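Local coordinates for protein complement C1r subcomponent (Homo sapiens, PDB 6F1D) that is a serine protease of the complement C1 complex that associates with C1s, represented here by its calcium-binding CUB2 domain, at residues L44-P49 / L65-N70. Numbering follows the deposited sequence.
Sequences LKFLEP and LQIYAN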
ATOM      1  N   LEU A  44       0.564   0.493 -10.237  1.00 18.60           N
ATOM      2  CA  LEU A  44       0.664  -0.369  -9.049  1.00 14.53           C
ATOM      3  C   LEU A  44      -0.123  -1.647  -9.288  1.00 23.03           C
ATOM      4  O   LEU A  44      -1.250  -1.613  -9.822  1.00 26.07           O
ATOM      5  CB  LEU A  44       0.086   0.325  -7.804  1.00 21.84           C
ATOM      6  CG  LEU A  44       0.513   1.752  -7.477  1.00 26.02           C
ATOM      7  CD1 LEU A  44      -0.200   2.152  -6.193  1.00 22.05           C
ATOM      8  CD2 LEU A  44       2.003   1.782  -7.275  1.00 26.92           C
ATOM      9  N   LYS A  45       0.475  -2.767  -8.900  1.00 18.55           N
ATOM     10  CA  LYS A  45      -0.150  -4.061  -9.047  1.00 18.99           C
ATOM     11  C   LYS A  45       0.013  -4.852  -7.756  1.00 21.79           C
ATOM     12  O   LYS A  45       1.130  -5.220  -7.402  1.00 22.65           O
ATOM     13  CB  LYS A  45       0.518  -4.824 -10.181  1.00 18.56           C
ATOM     14  CG  LYS A  45       0.033  -6.204 -10.211  1.00 33.41           C
ATOM     15  CD  LYS A  45       1.037  -7.131 -10.845  1.00 40.34           C
ATOM     16  CE  LYS A  45       0.292  -8.293 -11.354  1.00 53.66           C
ATOM     17  NZ  LYS A  45      -0.650  -7.972 -12.464  1.00 64.50           N
ATOM     18  N   PHE A  46      -1.082  -5.193  -7.110  1.00 21.80           N
ATOM     19  CA  PHE A  46      -0.960  -5.989  -5.902  1.00 20.32           C
ATOM     20  C   PHE A  46      -0.841  -7.458  -6.226  1.00 27.60           C
ATOM     21  O   PHE A  46      -1.531  -7.965  -7.109  1.00 20.04           O
ATOM     22  CB  PHE A  46      -2.165  -5.748  -5.014  1.00 23.09           C
ATOM     23  CG  PHE A  46      -2.086  -4.435  -4.286  1.00 21.26           C
ATOM     24  CD1 PHE A  46      -1.489  -4.376  -3.042  1.00 19.23           C
ATOM     25  CD2 PHE A  46      -2.538  -3.271  -4.871  1.00 26.47           C
ATOM     26  CE1 PHE A  46      -1.375  -3.143  -2.357  1.00 21.01           C
ATOM     27  CE2 PHE A  46      -2.439  -2.045  -4.206  1.00 33.14           C
ATOM     28  CZ  PHE A  46      -1.870  -1.988  -2.943  1.00 25.18           C
ATOM     29  N   LEU A  47      -0.053  -8.157  -5.424  1.00 21.63           N
ATOM     30  CA  LEU A  47       0.117  -9.585  -5.528  1.00 21.81           C
ATOM     31  C   LEU A  47      -0.842 -10.304  -4.593  1.00 25.72           C
ATOM     32  O   LEU A  47      -1.496  -9.694  -3.754  1.00 23.66           O
ATOM     33  CB  LEU A  47       1.561  -9.954  -5.225  1.00 26.11           C
ATOM     34  CG  LEU A  47       2.546  -9.510  -6.331  1.00 28.83           C
ATOM     35  CD1 LEU A  47       1.947  -9.627  -7.721  1.00 39.48           C
ATOM     36  CD2 LEU A  47       3.045  -8.127  -6.158  1.00 34.09           C
ATOM     37  N   GLU A  48      -0.952 -11.610  -4.774  1.00 30.32           N
ATOM     38  CA  GLU A  48      -1.671 -12.413  -3.790  1.00 36.94           C
ATOM     39  C   GLU A  48      -0.682 -13.203  -2.942  1.00 33.89           C
ATOM     40  O   GLU A  48       0.365 -13.608  -3.441  1.00 34.74           O
ATOM     41  CB  GLU A  48      -2.639 -13.387  -4.480  1.00 46.52           C
ATOM     42  CG  GLU A  48      -3.637 -12.676  -5.375  1.00 63.76           C
ATOM     43  CD  GLU A  48      -4.726 -13.586  -5.943  1.00 82.48           C
ATOM     44  OE1 GLU A  48      -5.806 -13.054  -6.301  1.00 87.06           O
ATOM     45  OE2 GLU A  48      -4.507 -14.819  -6.046  1.00 88.33           O
ATOM     46  N   PRO A  49      -0.970 -13.454  -1.664  1.00 31.38           N
ATOM     47  CA  PRO A  49      -2.132 -13.060  -0.878  1.00 23.89           C
ATOM     48  C   PRO A  49      -2.184 -11.591  -0.520  1.00 24.78           C
ATOM     49  O   PRO A  49      -1.176 -10.893  -0.397  1.00 24.97           O
ATOM     50  CB  PRO A  49      -1.981 -13.893   0.396  1.00 28.83           C
ATOM     51  CG  PRO A  49      -0.497 -14.005   0.538  1.00 27.33           C
ATOM     52  CD  PRO A  49      -0.059 -14.298  -0.874  1.00 30.47           C
ATOM     53  N   LEU A  65      -5.261   0.412   4.436  1.00 16.95           N
ATOM     54  CA  LEU A  65      -4.226   0.823   3.478  1.00 15.61           C
ATOM     55  C   LEU A  65      -4.796   1.956   2.613  1.00 17.45           C
ATOM     56  O   LEU A  65      -5.797   1.767   1.920  1.00 19.08           O
ATOM     57  CB  LEU A  65      -3.790  -0.356   2.602  1.00 16.55           C
ATOM     58  CG  LEU A  65      -2.723   0.034   1.561  1.00 18.15           C
ATOM     59  CD1 LEU A  65      -1.491   0.542   2.345  1.00 16.50           C
ATOM     60  CD2 LEU A  65      -2.336  -1.211   0.724  1.00 22.31           C
ATOM     61  N   GLN A  66      -4.203   3.143   2.686  1.00 16.94           N
ATOM     62  CA  GLN A  66      -4.698   4.301   1.955  1.00 15.81           C
ATOM     63  C   GLN A  66      -3.662   4.666   0.906  1.00 17.97           C
ATOM     64  O   GLN A  66      -2.463   4.601   1.180  1.00 19.07           O
ATOM     65  CB  GLN A  66      -4.919   5.489   2.885  1.00 19.46           C
ATOM     66  CG  GLN A  66      -5.635   5.152   4.141  1.00 30.39           C
ATOM     67  CD  GLN A  66      -5.933   6.383   4.930  1.00 40.02           C
ATOM     68  OE1 GLN A  66      -5.235   7.408   4.801  1.00 33.25           O
ATOM     69  NE2 GLN A  66      -6.961   6.309   5.762  1.00 36.09           N
ATOM     70  N   ILE A  67      -4.115   4.998  -0.296  1.00 15.92           N
ATOM     71  CA  ILE A  67      -3.212   5.289  -1.407  1.00 19.61           C
ATOM     72  C   ILE A  67      -3.492   6.693  -1.927  1.00 19.98           C
ATOM     73  O   ILE A  67      -4.652   7.055  -2.151  1.00 18.44           O
ATOM     74  CB  ILE A  67      -3.365   4.248  -2.523  1.00 21.85           C
ATOM     75  CG1 ILE A  67      -3.139   2.848  -1.916  1.00 21.94           C
ATOM     76  CG2 ILE A  67      -2.435   4.618  -3.689  1.00 21.58           C
ATOM     77  CD1 ILE A  67      -2.957   1.696  -2.912  1.00 25.66           C
ATOM     78  N   TYR A  68      -2.424   7.481  -2.112  1.00 16.16           N
ATOM     79  CA  TYR A  68      -2.495   8.875  -2.537  1.00 17.34           C
ATOM     80  C   TYR A  68      -1.658   9.023  -3.791  1.00 19.92           C
ATOM     81  O   TYR A  68      -0.560   8.461  -3.886  1.00 20.39           O
ATOM     82  CB  TYR A  68      -1.959   9.829  -1.491  1.00 20.46           C
ATOM     83  CG  TYR A  68      -2.812   9.835  -0.258  1.00 18.04           C
ATOM     84  CD1 TYR A  68      -2.640   8.848   0.717  1.00 26.63           C
ATOM     85  CD2 TYR A  68      -3.802  10.759  -0.089  1.00 23.11           C
ATOM     86  CE1 TYR A  68      -3.460   8.838   1.883  1.00 25.08           C
ATOM     87  CE2 TYR A  68      -4.627  10.771   1.084  1.00 29.88           C
ATOM     88  CZ  TYR A  68      -4.433   9.784   2.041  1.00 29.03           C
ATOM     89  OH  TYR A  68      -5.205   9.732   3.169  1.00 36.91           O
ATOM     90  N   ALA A  69      -2.178   9.747  -4.758  1.00 20.16           N
ATOM     91  CA  ALA A  69      -1.445  10.032  -5.986  1.00 23.06           C
ATOM     92  C   ALA A  69      -1.318  11.535  -6.051  1.00 25.70           C
ATOM     93  O   ALA A  69      -2.322  12.240  -6.182  1.00 29.79           O
ATOM     94  CB  ALA A  69      -2.150   9.483  -7.219  1.00 29.97           C
ATOM     95  N   ASN A  70      -0.082  12.004  -5.958  1.00 36.67           N
ATOM     96  CA  ASN A  70       0.234  13.424  -5.830  1.00 40.28           C
ATOM     97  C   ASN A  70      -0.710  14.116  -4.852  1.00 35.45           C
ATOM     98  O   ASN A  70      -1.273  15.170  -5.119  1.00 36.00           O
ATOM     99  CB  ASN A  70       0.227  14.098  -7.186  1.00 54.99           C
ATOM    100  CG  ASN A  70       1.459  14.952  -7.390  1.00 71.80           C
ATOM    101  OD1 ASN A  70       1.942  15.587  -6.441  1.00 69.23           O
ATOM    102  ND2 ASN A  70       2.002  14.947  -8.610  1.00 75.15           N
TER
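With CG of F46 anti to its own carbonyl carbon (chi1 -77°) and CG1 of I67 set likewise (chi1 -56°), the phenyl ring and the isoleucine's CD1 branch approach from opposite directions. That methyl lies at the ring's edge, near its plane, with CD1 of I67 3.8 Å from CZ of F46 and 4.0 Å from CE2. L65 meets the same end of the ring obliquely, its CD2 being 3.8 Å from CE1 of F46, so the CE1-CZ end of the ring touches a methyl of each residue. The second branch of I67 faces L44: the two side chains meet tip to tip, CG2 of I67 lying 4.2 Å from CD1 of L44. Shortening F46 to an alanine would remove the ring, and a gap would probably open between the sheets beside L65 CD2 and I67 CD1. No hydrogen bond links the segments; strands 44-46 and 65-69 come no closer than 12.1 Å axis to axis and run nearly antiparallel (165°); all four touching residues are buried. Backbone hydrogen bonds run within each sheet, L44 with L86, L65 with F77. Such apolar contact between two face-to-face sheets is typical of the CUB-domain beta-sandwich core, of which this is one part.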